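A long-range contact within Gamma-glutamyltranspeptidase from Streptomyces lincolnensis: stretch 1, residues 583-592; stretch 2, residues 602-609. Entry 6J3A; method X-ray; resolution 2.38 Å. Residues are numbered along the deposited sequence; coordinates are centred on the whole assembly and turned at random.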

# COMPACT_ATOMS: atom_id res chain seq x y z
N PRO A 583 -4.12 10.38 17.92
CA PRO A 583 -5.08 9.50 17.24
C PRO A 583 -4.44 8.30 16.55
O PRO A 583 -4.98 7.20 16.62
N TRP A 584 -3.31 8.52 15.90
CA TRP A 584 -2.64 7.48 15.11
C TRP A 584 -1.24 7.22 15.65
O TRP A 584 -0.25 7.58 15.01
N SER A 585 -1.19 6.59 16.82
CA SER A 585 0.04 6.46 17.65
C SER A 585 0.33 5.09 18.29
O SER A 585 1.46 4.87 18.74
N GLU A 586 -0.64 4.18 18.33
CA GLU A 586 -0.52 2.89 19.03
C GLU A 586 -0.48 1.74 18.03
O GLU A 586 -1.46 1.48 17.35
N GLY A 587 0.66 1.07 17.95
CA GLY A 587 0.82 -0.16 17.17
C GLY A 587 1.49 0.08 15.85
O GLY A 587 1.16 1.05 15.17
N ARG A 588 2.46 -0.77 15.50
CA ARG A 588 3.00 -0.81 14.13
C ARG A 588 2.80 -2.21 13.57
O ARG A 588 3.74 -2.85 13.10
N LEU A 589 1.55 -2.66 13.59
CA LEU A 589 1.21 -4.02 13.22
C LEU A 589 1.53 -4.38 11.76
O LEU A 589 1.51 -3.53 10.87
N CYS A 590 1.87 -5.66 11.57
CA CYS A 590 2.03 -6.27 10.25
C CYS A 590 1.33 -7.61 10.29
O CYS A 590 1.39 -8.28 11.31
N ALA A 591 0.70 -8.01 9.19
CA ALA A 591 0.03 -9.30 9.12
C ALA A 591 -0.02 -9.81 7.68
O ALA A 591 -0.22 -9.04 6.74
N VAL A 592 0.19 -11.11 7.52
CA VAL A 592 -0.21 -11.81 6.31
C VAL A 592 -1.05 -13.00 6.74
O VAL A 592 -0.91 -13.49 7.86
N SER A 602 -3.72 -13.14 1.95
CA SER A 602 -4.06 -11.75 2.25
C SER A 602 -2.96 -11.04 3.05
O SER A 602 -1.98 -11.66 3.47
N ALA A 603 -3.10 -9.72 3.20
CA ALA A 603 -2.12 -8.90 3.92
C ALA A 603 -2.69 -7.56 4.29
O ALA A 603 -3.51 -7.00 3.57
N ALA A 604 -2.25 -7.07 5.44
CA ALA A 604 -2.57 -5.73 5.90
C ALA A 604 -1.32 -5.13 6.54
O ALA A 604 -0.32 -5.83 6.76
N ALA A 605 -1.36 -3.82 6.80
CA ALA A 605 -0.25 -3.13 7.45
C ALA A 605 -0.69 -1.83 8.10
O ALA A 605 -1.63 -1.17 7.66
N ASN A 606 0.05 -1.48 9.15
CA ASN A 606 -0.21 -0.29 9.96
C ASN A 606 0.02 1.01 9.18
O ASN A 606 1.05 1.14 8.52
N PRO A 607 -0.93 1.96 9.28
CA PRO A 607 -0.76 3.25 8.62
C PRO A 607 -0.06 4.33 9.46
O PRO A 607 0.34 5.36 8.91
N ARG A 608 0.08 4.09 10.76
CA ARG A 608 0.60 5.08 11.69
C ARG A 608 2.09 5.28 11.42
O ARG A 608 2.84 4.31 11.39
N GLY A 609 2.50 6.54 11.23
CA GLY A 609 3.88 6.90 10.90
C GLY A 609 4.21 6.82 9.41
O GLY A 609 5.36 6.95 9.03

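Two segments of one chain meet as a short antiparallel strand pair that opens into a loop-against-loop contact, where the long side chain of Arg-608 makes the largest single contribution. In the strand part, residues 590-592 run against 602-605, and the side chains are small. Ala-604 N donates to Ala-591 O at 3.1 Å, and Ala-591 N returns a weak bond to Ala-604 O at 3.4 Å; the methyl groups of this pair lie on one face of the sheet. On the other face lie Cys-590 (m) with Ala-605 and Val-592 (m) with Ala-603. There Val-592 CG1 reaches Ala-603 CB at 4.1 Å, and the backbones come close enough for a CA-H...O contact, Val-592 CA to Ser-602 O at 3.3 Å. The pairing ends with Asn-606 N donating to Leu-589 O at 3.0 Å.

Beyond this point Asn-606, Pro-607 and Arg-608 all point toward stretch 1. The direct hydrogen bonds of the Asn-606 (chi1 t) side chain stay within its own stretch: its OD1 accepts from Arg-608 N at 3.1 Å and from Arg-608 NH1 at 2.8 Å, while its ND2 gives a weak bond to Arg-608 O at 2.8 Å. Across the contact, Asn-606 ND2 packs 3.6 Å from Arg-588 CA. Water 2 links the stretches here, donating to Asn-606 OD1 at 3.2 Å and accepting from Leu-589 N at 2.9 Å.

Arg-608 (m, t, t, with chi4 79°) extends along the 584-587 loop. Its CB lies 3.5 Å from Trp-584 O, its CD 3.6 Å from Ser-585 N and 3.4 Å from Gly-587 O. The guanidinium has Glu-586 O over one face and Trp-584 CE3 over the opposite face; although Arg-608 NE is 2.9 Å from Glu-586 O, the angle is too poor for a hydrogen bond, and its nitrogens find partners elsewhere in the structure. Trp-584 (m, chi2 98°) points sideways, yet its ring meets Arg-608 CG edge-on, with CE3 to CG at 3.9 Å, and its CZ3 touches Pro-607 CG at 3.8 Å. Water 1 joins the start of stretch 1 to the end of stretch 2, donating to Trp-584 O at 2.8 Å and accepting from Gly-609 N at 2.9 Å.

The CA-to-CB bond of Arg-588 points away overall, but its guanidinium presents one face to Arg-608 CB, and its NE makes a weak bond to Gly-587 O at 3.1 Å. Gly-587 suits its backbone angles, at which a CB would jam against the preceding carbonyl oxygen.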

# COMPACT_ATOMS: atom_id res chain seq x y z
CB PRO A 583 -5.72 10.41 16.18
CG PRO A 583 -5.29 11.80 16.48
CD PRO A 583 -4.03 11.70 17.27
CB TRP A 584 -2.59 7.91 13.64
CG TRP A 584 -3.95 8.02 13.01
CD1 TRP A 584 -4.68 9.15 12.85
CD2 TRP A 584 -4.74 6.95 12.48
NE1 TRP A 584 -5.88 8.86 12.23
CE2 TRP A 584 -5.94 7.51 12.00
CE3 TRP A 584 -4.54 5.56 12.37
CZ2 TRP A 584 -6.94 6.75 11.41
CZ3 TRP A 584 -5.54 4.80 11.78
CH2 TRP A 584 -6.73 5.39 11.31
CB SER A 585 -0.01 7.47 18.79
OG SER A 585 -1.13 7.22 19.64
CB GLU A 586 -1.70 2.67 19.99
CG GLU A 586 -1.79 3.66 21.13
CD GLU A 586 -0.73 3.44 22.18
OE1 GLU A 586 -0.10 4.44 22.61
OE2 GLU A 586 -0.52 2.26 22.55
CB ARG A 588 4.49 -0.41 14.02
CG ARG A 588 5.08 0.58 15.02
CD ARG A 588 4.89 2.03 14.65
NE ARG A 588 3.81 2.57 15.46
CZ ARG A 588 3.72 3.81 15.92
NH1 ARG A 588 2.66 4.13 16.65
NH2 ARG A 588 4.64 4.74 15.67
CB LEU A 589 -0.25 -4.29 13.55
CG LEU A 589 -0.40 -4.44 15.08
CD1 LEU A 589 -1.73 -3.96 15.61
CD2 LEU A 589 -0.14 -5.89 15.47
CB CYS A 590 3.49 -6.50 9.93
SG CYS A 590 4.50 -5.04 10.15
CB ALA A 591 -1.37 -9.22 9.70
CB VAL A 592 1.00 -12.27 5.46
CG1 VAL A 592 1.83 -11.07 5.04
CG2 VAL A 592 1.85 -13.28 6.21
CB SER A 602 -5.45 -11.64 2.90
OG SER A 602 -5.56 -12.48 4.02
CB ALA A 603 -0.88 -8.68 3.08
CB ALA A 604 -3.73 -5.75 6.87
CB ALA A 605 0.87 -2.87 6.46
CB ASN A 606 0.69 -0.32 11.19
CG ASN A 606 0.77 1.02 11.88
OD1 ASN A 606 -0.21 1.50 12.46
ND2 ASN A 606 1.93 1.66 11.79
CB PRO A 607 -2.21 3.66 8.35
CG PRO A 607 -2.93 3.15 9.54
CD PRO A 607 -2.23 1.89 9.96
CB ARG A 608 0.39 4.65 13.14
CG ARG A 608 -1.05 4.34 13.53
CD ARG A 608 -1.10 3.61 14.86
NE ARG A 608 -2.46 3.25 15.25
CZ ARG A 608 -3.15 2.21 14.78
NH1 ARG A 608 -2.63 1.40 13.86
NH2 ARG A 608 -4.37 1.98 15.24
O HOH W 1 0.65 8.42 12.44
O HOH W 2 -0.84 -1.07 14.23